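Local coordinates for probable transcriptional regulator, LysR family protein (Rhodococcus sp., PDB 2QL3) that probably acts as a DNA-binding transcriptional regulator of the LysR family, this chain being its C-terminal effector-binding domain, at residues E78-L83 with V169-I174; V107-P112 with T152-R157. All coordinates share one frame; numbering follows the deposited sequence.

Interaction 1 of 2, residues E78-L83 with V169-I174; sequences EPMVVL and VVVKPI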
ATOM      1  N   GLU A  78      -9.510 -14.547 -10.671  1.00 33.49           N
ATOM      2  CA  GLU A  78     -10.108 -13.791 -11.755  1.00 34.03           C
ATOM      3  C   GLU A  78      -9.949 -12.280 -11.511  1.00 32.66           C
ATOM      4  O   GLU A  78     -10.269 -11.816 -10.440  1.00 32.78           O
ATOM      5  CB  GLU A  78     -11.587 -14.127 -11.704  1.00 35.85           C
ATOM      6  CG  GLU A  78     -12.097 -15.136 -12.680  1.00 40.89           C
ATOM      7  CD  GLU A  78     -12.974 -14.449 -13.725  1.00 48.77           C
ATOM      8  OE1 GLU A  78     -12.576 -14.509 -14.914  1.00 52.38           O
ATOM      9  OE2 GLU A  78     -14.048 -13.850 -13.363  1.00 46.69           O
ATOM     10  N   PRO A  79      -9.475 -11.506 -12.506  1.00 31.95           N
ATOM     11  CA  PRO A  79      -9.637 -10.033 -12.347  1.00 31.55           C
ATOM     12  C   PRO A  79     -11.107  -9.667 -12.112  1.00 31.05           C
ATOM     13  O   PRO A  79     -12.004 -10.317 -12.706  1.00 30.97           O
ATOM     14  CB  PRO A  79      -9.206  -9.445 -13.695  1.00 30.92           C
ATOM     15  CG  PRO A  79      -8.470 -10.577 -14.401  1.00 31.94           C
ATOM     16  CD  PRO A  79      -8.804 -11.894 -13.765  1.00 30.67           C
HETATM   17  N   MSE A  80     -11.326  -8.657 -11.256  1.00 29.58           N
HETATM   18  CA  MSE A  80     -12.648  -8.104 -10.923  1.00 29.67           C
HETATM   19  C   MSE A  80     -12.702  -6.566 -11.035  1.00 28.55           C
HETATM   20  O   MSE A  80     -11.702  -5.859 -10.911  1.00 26.01           O
HETATM   21  CB  MSE A  80     -13.095  -8.535  -9.527  1.00 30.86           C
HETATM   22  CG  MSE A  80     -12.340  -7.872  -8.367  1.00 34.62           C
HETATM   23 SE   MSE A  80     -12.109  -9.098  -6.809  0.50 34.33          SE
HETATM   24  CE  MSE A  80     -10.495 -10.108  -7.297  1.00 38.12           C
ATOM     25  N   VAL A  81     -13.888  -6.078 -11.346  1.00 27.32           N
ATOM     26  CA  VAL A  81     -14.152  -4.654 -11.321  1.00 26.61           C
ATOM     27  C   VAL A  81     -14.485  -4.234  -9.886  1.00 26.09           C
ATOM     28  O   VAL A  81     -15.119  -5.000  -9.170  1.00 25.16           O
ATOM     29  CB  VAL A  81     -15.301  -4.263 -12.360  1.00 24.50           C
ATOM     30  CG1 VAL A  81     -15.880  -2.926 -12.042  1.00 23.17           C
ATOM     31  CG2 VAL A  81     -14.665  -4.195 -13.738  1.00 26.20           C
ATOM     32  N   VAL A  82     -14.013  -3.039  -9.489  1.00 24.63           N
ATOM     33  CA  VAL A  82     -14.302  -2.502  -8.187  1.00 23.77           C
ATOM     34  C   VAL A  82     -14.849  -1.133  -8.409  1.00 24.90           C
ATOM     35  O   VAL A  82     -14.276  -0.343  -9.172  1.00 25.41           O
ATOM     36  CB  VAL A  82     -13.047  -2.558  -7.217  1.00 24.99           C
ATOM     37  CG1 VAL A  82     -13.443  -2.226  -5.788  1.00 21.79           C
ATOM     38  CG2 VAL A  82     -12.360  -3.931  -7.268  1.00 24.55           C
ATOM     39  N   LEU A  83     -16.005  -0.877  -7.784  1.00 26.07           N
ATOM     40  CA  LEU A  83     -16.798   0.357  -7.921  1.00 26.18           C
ATOM     41  C   LEU A  83     -17.037   0.952  -6.535  1.00 25.95           C
ATOM     42  O   LEU A  83     -16.989   0.239  -5.495  1.00 25.42           O
ATOM     43  CB  LEU A  83     -18.186   0.019  -8.439  1.00 27.44           C
ATOM     44  CG  LEU A  83     -18.456  -0.169  -9.936  1.00 30.17           C
ATOM     45  CD1 LEU A  83     -17.222  -0.136 -10.833  1.00 30.44           C
ATOM     46  CD2 LEU A  83     -19.430  -1.316 -10.211  1.00 30.32           C
ATOM     47  N   VAL A 169     -16.649  -0.682  -0.858  1.00 28.04           N
ATOM     48  CA  VAL A 169     -16.269  -0.843  -2.212  1.00 28.78           C
ATOM     49  C   VAL A 169     -17.173  -1.977  -2.707  1.00 28.58           C
ATOM     50  O   VAL A 169     -17.579  -2.856  -1.928  1.00 28.90           O
ATOM     51  CB  VAL A 169     -14.769  -1.132  -2.166  1.00 29.39           C
ATOM     52  CG1 VAL A 169     -14.432  -2.550  -2.454  1.00 31.00           C
ATOM     53  CG2 VAL A 169     -13.956   0.009  -2.812  1.00 30.12           C
ATOM     54  N   VAL A 170     -17.507  -1.946  -3.992  1.00 27.60           N
ATOM     55  CA  VAL A 170     -18.434  -2.885  -4.576  1.00 26.98           C
ATOM     56  C   VAL A 170     -17.708  -3.610  -5.691  1.00 28.73           C
ATOM     57  O   VAL A 170     -17.303  -3.011  -6.704  1.00 28.82           O
ATOM     58  CB  VAL A 170     -19.706  -2.202  -5.139  1.00 27.34           C
ATOM     59  CG1 VAL A 170     -20.669  -3.292  -5.780  1.00 26.07           C
ATOM     60  CG2 VAL A 170     -20.417  -1.339  -4.051  1.00 21.37           C
ATOM     61  N   VAL A 171     -17.565  -4.919  -5.486  1.00 28.62           N
ATOM     62  CA  VAL A 171     -16.666  -5.774  -6.264  1.00 28.37           C
ATOM     63  C   VAL A 171     -17.572  -6.556  -7.175  1.00 29.23           C
ATOM     64  O   VAL A 171     -18.549  -7.163  -6.739  1.00 29.57           O
ATOM     65  CB  VAL A 171     -15.827  -6.689  -5.283  1.00 27.46           C
ATOM     66  CG1 VAL A 171     -15.123  -7.767  -5.993  1.00 29.96           C
ATOM     67  CG2 VAL A 171     -14.819  -5.834  -4.484  1.00 28.79           C
ATOM     68  N   LYS A 172     -17.300  -6.499  -8.477  1.00 29.85           N
ATOM     69  CA  LYS A 172     -18.109  -7.238  -9.426  1.00 29.89           C
ATOM     70  C   LYS A 172     -17.291  -8.079 -10.390  1.00 29.98           C
ATOM     71  O   LYS A 172     -16.211  -7.618 -10.858  1.00 29.67           O
ATOM     72  CB  LYS A 172     -18.984  -6.258 -10.209  1.00 30.69           C
ATOM     73  CG  LYS A 172     -19.855  -5.440  -9.313  1.00 31.23           C
ATOM     74  CD  LYS A 172     -20.934  -4.806 -10.077  1.00 35.46           C
ATOM     75  CE  LYS A 172     -22.237  -5.314  -9.555  1.00 39.17           C
ATOM     76  NZ  LYS A 172     -22.806  -4.230  -8.737  1.00 40.17           N
ATOM     77  N   PRO A 173     -17.810  -9.297 -10.723  1.00 28.91           N
ATOM     78  CA  PRO A 173     -17.175 -10.113 -11.757  1.00 28.59           C
ATOM     79  C   PRO A 173     -17.367  -9.478 -13.149  1.00 28.13           C
ATOM     80  O   PRO A 173     -18.331  -8.772 -13.379  1.00 27.39           O
ATOM     81  CB  PRO A 173     -17.956 -11.449 -11.709  1.00 28.98           C
ATOM     82  CG  PRO A 173     -18.937 -11.358 -10.569  1.00 27.68           C
ATOM     83  CD  PRO A 173     -19.050  -9.906 -10.195  1.00 28.66           C
ATOM     84  N   ILE A 174     -16.425  -9.754 -14.039  1.00 28.40           N
ATOM     85  CA  ILE A 174     -16.437  -9.356 -15.445  1.00 27.34           C
ATOM     86  C   ILE A 174     -16.905 -10.495 -16.376  1.00 28.20           C
ATOM     87  O   ILE A 174     -16.578 -11.648 -16.173  1.00 28.82           O
ATOM     88  CB  ILE A 174     -15.005  -8.870 -15.875  1.00 25.93           C
ATOM     89  CG1 ILE A 174     -14.524  -7.735 -14.939  1.00 25.57           C
ATOM     90  CG2 ILE A 174     -15.012  -8.467 -17.387  1.00 26.06           C
ATOM     91  CD1 ILE A 174     -13.012  -7.705 -14.570  1.00 25.87           C
TER
HETATM   92  O   HOH W   1     -14.244 -11.440 -12.942  1.00 28.96           O
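V81 and K172 form a hydrogen-bonded pair between two antiparallel strands. V81 N donates to K172 O at 2.8 Å, and K172 N donates to V81 O at 2.7 Å. The second bond is the straighter, 173° at the hydrogen against 141°. L83 and V170 exchange the same two backbone bonds two residues further along, past the non-hydrogen-bonded pair V82 and V171. Between the two bonded pairs, V82 CA lies 3.4 Å from V170 O in a CA-H...O contact.

Apolar contacts cover both faces. On one, V82 and V171 lie side by side and point the same way. V82 CG1, anti to its backbone N (chi1 -170°), also presses on V169 CG1 at 3.5 Å, a tight carbon contact. The SE atom of selenomethionine M80 reaches V171 CG1 at 3.4 Å. On the face of V81, L83 and K172, L83 CD2 meets K172 CD at 3.8 Å, with the two side chains nearly at right angles. V81 CG2 packs on I174 CG1 at 3.7 Å.

Beyond the paired residues, a water accepts from I174 N. Its approaches to P79 O and E78 OE2 are unusually short and doubtful.

This is antiparallel strand pairing in the mixed sheet of an alpha/beta domain, consistent with the periplasmic-binding-protein-like fold of LysR effector domains.

Interaction 2 of 2, residues V107-P112 with T152-R157; sequences VLLDAP and TLLLQR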
ATOM      1  N   VAL A 107      -9.492   4.535 -12.315  1.00 25.74           N
ATOM      2  CA  VAL A 107      -8.368   4.653 -11.373  1.00 24.59           C
ATOM      3  C   VAL A 107      -7.514   3.419 -11.699  1.00 25.31           C
ATOM      4  O   VAL A 107      -7.976   2.280 -11.550  1.00 24.79           O
ATOM      5  CB  VAL A 107      -8.819   4.583  -9.870  1.00 24.06           C
ATOM      6  CG1 VAL A 107      -7.618   4.588  -8.930  1.00 23.55           C
ATOM      7  CG2 VAL A 107      -9.706   5.739  -9.513  1.00 24.44           C
ATOM      8  N   LEU A 108      -6.319   3.654 -12.230  1.00 27.12           N
ATOM      9  CA  LEU A 108      -5.426   2.592 -12.685  1.00 27.65           C
ATOM     10  C   LEU A 108      -4.375   2.260 -11.618  1.00 29.07           C
ATOM     11  O   LEU A 108      -3.644   3.139 -11.133  1.00 29.51           O
ATOM     12  CB  LEU A 108      -4.745   3.012 -13.993  1.00 26.90           C
ATOM     13  CG  LEU A 108      -3.624   2.148 -14.528  1.00 26.74           C
ATOM     14  CD1 LEU A 108      -4.218   0.929 -15.112  1.00 26.85           C
ATOM     15  CD2 LEU A 108      -2.764   2.842 -15.609  1.00 29.20           C
ATOM     16  N   LEU A 109      -4.324   0.989 -11.232  1.00 29.50           N
ATOM     17  CA  LEU A 109      -3.208   0.498 -10.428  1.00 29.38           C
ATOM     18  C   LEU A 109      -2.007   0.261 -11.363  1.00 29.13           C
ATOM     19  O   LEU A 109      -2.029  -0.608 -12.213  1.00 28.26           O
ATOM     20  CB  LEU A 109      -3.593  -0.794  -9.694  1.00 29.02           C
ATOM     21  CG  LEU A 109      -2.443  -1.305  -8.772  1.00 30.30           C
ATOM     22  CD1 LEU A 109      -2.154  -0.264  -7.665  1.00 26.89           C
ATOM     23  CD2 LEU A 109      -2.744  -2.640  -8.182  1.00 27.94           C
ATOM     24  N   ASP A 110      -0.992   1.109 -11.274  1.00 29.91           N
ATOM     25  CA  ASP A 110       0.118   0.947 -12.184  1.00 31.22           C
ATOM     26  C   ASP A 110       1.210   0.241 -11.388  1.00 31.23           C
ATOM     27  O   ASP A 110       2.074   0.897 -10.819  1.00 31.30           O
ATOM     28  CB  ASP A 110       0.623   2.295 -12.673  1.00 30.89           C
ATOM     29  CG  ASP A 110       1.779   2.155 -13.702  1.00 35.28           C
ATOM     30  OD1 ASP A 110       2.332   1.020 -13.929  1.00 33.00           O
ATOM     31  OD2 ASP A 110       2.139   3.192 -14.284  1.00 35.90           O
ATOM     32  N   ALA A 111       1.140  -1.080 -11.303  1.00 31.42           N
ATOM     33  CA  ALA A 111       2.156  -1.820 -10.540  1.00 32.04           C
ATOM     34  C   ALA A 111       2.509  -3.043 -11.354  1.00 32.83           C
ATOM     35  O   ALA A 111       1.940  -4.107 -11.104  1.00 34.30           O
ATOM     36  CB  ALA A 111       1.633  -2.203  -9.125  1.00 30.88           C
ATOM     37  N   PRO A 112       3.460  -2.902 -12.332  1.00 32.69           N
ATOM     38  CA  PRO A 112       3.760  -4.058 -13.188  1.00 32.78           C
ATOM     39  C   PRO A 112       3.995  -5.341 -12.345  1.00 32.08           C
ATOM     40  O   PRO A 112       4.660  -5.284 -11.265  1.00 32.10           O
ATOM     41  CB  PRO A 112       4.990  -3.618 -13.991  1.00 33.37           C
ATOM     42  CG  PRO A 112       4.932  -2.091 -13.998  1.00 33.85           C
ATOM     43  CD  PRO A 112       4.253  -1.698 -12.685  1.00 32.59           C
ATOM     44  N   THR A 152     -12.006   0.649 -10.843  1.00 26.38           N
ATOM     45  CA  THR A 152     -10.757  -0.023 -11.133  1.00 27.05           C
ATOM     46  C   THR A 152     -10.915  -1.489 -11.483  1.00 28.86           C
ATOM     47  O   THR A 152     -12.004  -2.043 -11.456  1.00 29.94           O
ATOM     48  CB  THR A 152      -9.677   0.179 -10.017  1.00 27.26           C
ATOM     49  OG1 THR A 152      -8.374  -0.069 -10.584  1.00 29.34           O
ATOM     50  CG2 THR A 152      -9.934  -0.728  -8.757  1.00 26.16           C
ATOM     51  N   LEU A 153      -9.813  -2.123 -11.815  1.00 30.17           N
ATOM     52  CA  LEU A 153      -9.788  -3.583 -11.797  1.00 31.95           C
ATOM     53  C   LEU A 153      -8.610  -4.086 -11.016  1.00 30.94           C
ATOM     54  O   LEU A 153      -7.522  -3.532 -11.119  1.00 31.15           O
ATOM     55  CB  LEU A 153      -9.843  -4.177 -13.206  1.00 33.32           C
ATOM     56  CG  LEU A 153      -8.864  -3.940 -14.328  1.00 38.02           C
ATOM     57  CD1 LEU A 153      -7.976  -5.169 -14.438  1.00 37.99           C
ATOM     58  CD2 LEU A 153      -9.612  -3.761 -15.630  1.00 36.81           C
ATOM     59  N   LEU A 154      -8.855  -5.134 -10.232  1.00 30.77           N
ATOM     60  CA  LEU A 154      -7.901  -5.669  -9.256  1.00 29.52           C
ATOM     61  C   LEU A 154      -7.891  -7.184  -9.308  1.00 29.70           C
ATOM     62  O   LEU A 154      -8.917  -7.837  -9.556  1.00 29.16           O
ATOM     63  CB  LEU A 154      -8.249  -5.203  -7.818  1.00 29.81           C
ATOM     64  CG  LEU A 154      -8.166  -3.679  -7.453  1.00 26.34           C
ATOM     65  CD1 LEU A 154      -8.748  -3.440  -6.093  1.00 21.44           C
ATOM     66  CD2 LEU A 154      -6.762  -2.994  -7.588  1.00 24.87           C
ATOM     67  N   LEU A 155      -6.711  -7.737  -9.028  1.00 30.86           N
ATOM     68  CA  LEU A 155      -6.450  -9.165  -9.100  1.00 31.36           C
ATOM     69  C   LEU A 155      -6.687  -9.802  -7.740  1.00 31.11           C
ATOM     70  O   LEU A 155      -6.727 -11.029  -7.620  1.00 31.24           O
ATOM     71  CB  LEU A 155      -5.003  -9.435  -9.571  1.00 31.88           C
ATOM     72  CG  LEU A 155      -4.787  -9.417 -11.089  1.00 36.03           C
ATOM     73  CD1 LEU A 155      -5.376 -10.678 -11.664  1.00 41.67           C
ATOM     74  CD2 LEU A 155      -5.482  -8.251 -11.777  1.00 42.78           C
ATOM     75  N   GLN A 156      -6.784  -8.978  -6.714  1.00 29.11           N
ATOM     76  CA  GLN A 156      -7.059  -9.522  -5.413  1.00 29.76           C
ATOM     77  C   GLN A 156      -8.129  -8.729  -4.684  1.00 28.45           C
ATOM     78  O   GLN A 156      -8.405  -7.571  -4.999  1.00 27.86           O
ATOM     79  CB  GLN A 156      -5.791  -9.539  -4.575  1.00 31.11           C
ATOM     80  CG  GLN A 156      -4.602 -10.222  -5.257  1.00 33.97           C
ATOM     81  CD  GLN A 156      -3.454 -10.222  -4.352  1.00 40.80           C
ATOM     82  OE1 GLN A 156      -2.571  -9.343  -4.445  1.00 44.41           O
ATOM     83  NE2 GLN A 156      -3.467 -11.157  -3.403  1.00 38.42           N
ATOM     84  N   ARG A 157      -8.680  -9.360  -3.670  1.00 27.47           N
ATOM     85  CA  ARG A 157      -9.800  -8.812  -2.934  1.00 27.35           C
ATOM     86  C   ARG A 157      -9.560  -8.928  -1.428  1.00 27.40           C
ATOM     87  O   ARG A 157      -9.727  -9.984  -0.875  1.00 26.38           O
ATOM     88  CB  ARG A 157     -11.102  -9.515  -3.330  1.00 26.79           C
ATOM     89  CG  ARG A 157     -12.222  -9.221  -2.355  1.00 25.80           C
ATOM     90  CD  ARG A 157     -13.541  -8.853  -2.893  1.00 32.33           C
ATOM     91  NE  ARG A 157     -14.448  -9.964  -3.097  1.00 35.07           N
ATOM     92  CZ  ARG A 157     -15.778  -9.951  -2.933  1.00 35.07           C
ATOM     93  NH1 ARG A 157     -16.445 -11.058  -3.220  1.00 37.94           N
ATOM     94  NH2 ARG A 157     -16.467  -8.909  -2.475  1.00 30.35           N
TER
HETATM   95  O   HOH W   2      -6.079  -1.102 -12.310  1.00 23.82           O
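T152 and V107 meet through a side chain and a backbone carbonyl. T152 OG1 donates to V107 O at 2.6 Å, nearly along the C=O axis (161° at the oxygen). OG1 stands anti to its own backbone N (chi1 -159°), which turns the hydroxyl to the neighbouring strand. T152 CB comes close to the same carbonyl, 3.1 Å from V107 O.

A water adds a second polar link. It accepts from L109 N at 2.9 Å and donates to T152 OG1 at 3.1 Å. The threonine hydroxyl is therefore a donor to the carbonyl and an acceptor from the water. An alanine at T152 would probably leave V107 O without this donor and the water without one of its mates.

Apolar contact is slight. L109 CD2 touches L154 CD2 at 4.1 Å, and the two side chains cross at about a right angle. F138 of helix 138-147 packs against both leucines.

Strands 107-109 and 152-154 run in roughly the same direction, with 25° between them and their axes 6.4 Å apart at closest. Strand 106-109 also pairs in parallel with 131-135, through L108 with Y133 and T135.

Here a buried hydroxyl and a water join two strands that lie too far apart at this point for regular pairing. The polar links between the two segments run through that one hydroxyl and that one water; none is backbone to backbone.

How the interactions relate
Both contacts are buried, and neither touches the other chain of the assembly. The centre of interaction 2 lies about 8 Å from the centre of the chain, that of interaction 1 about 14 Å. All touching residues of interaction 2 are buried, whereas M80, V170 and V171 of interaction 1 are partly exposed. The two meet where strand 69-84 pairs with strand 152-154. There V82 N lies 3.0 Å from T152 O, and M80 O lies 3.0 Å from L154 N, both probable hydrogen bonds. Strand 69-84 thus has 152-154 and 169-173 as neighbours. Interaction 1 is backbone pairing within one sheet and buries 560 Å². Interaction 2 buries 155 Å² through side-chain and solvent links between segments that share no backbone bond.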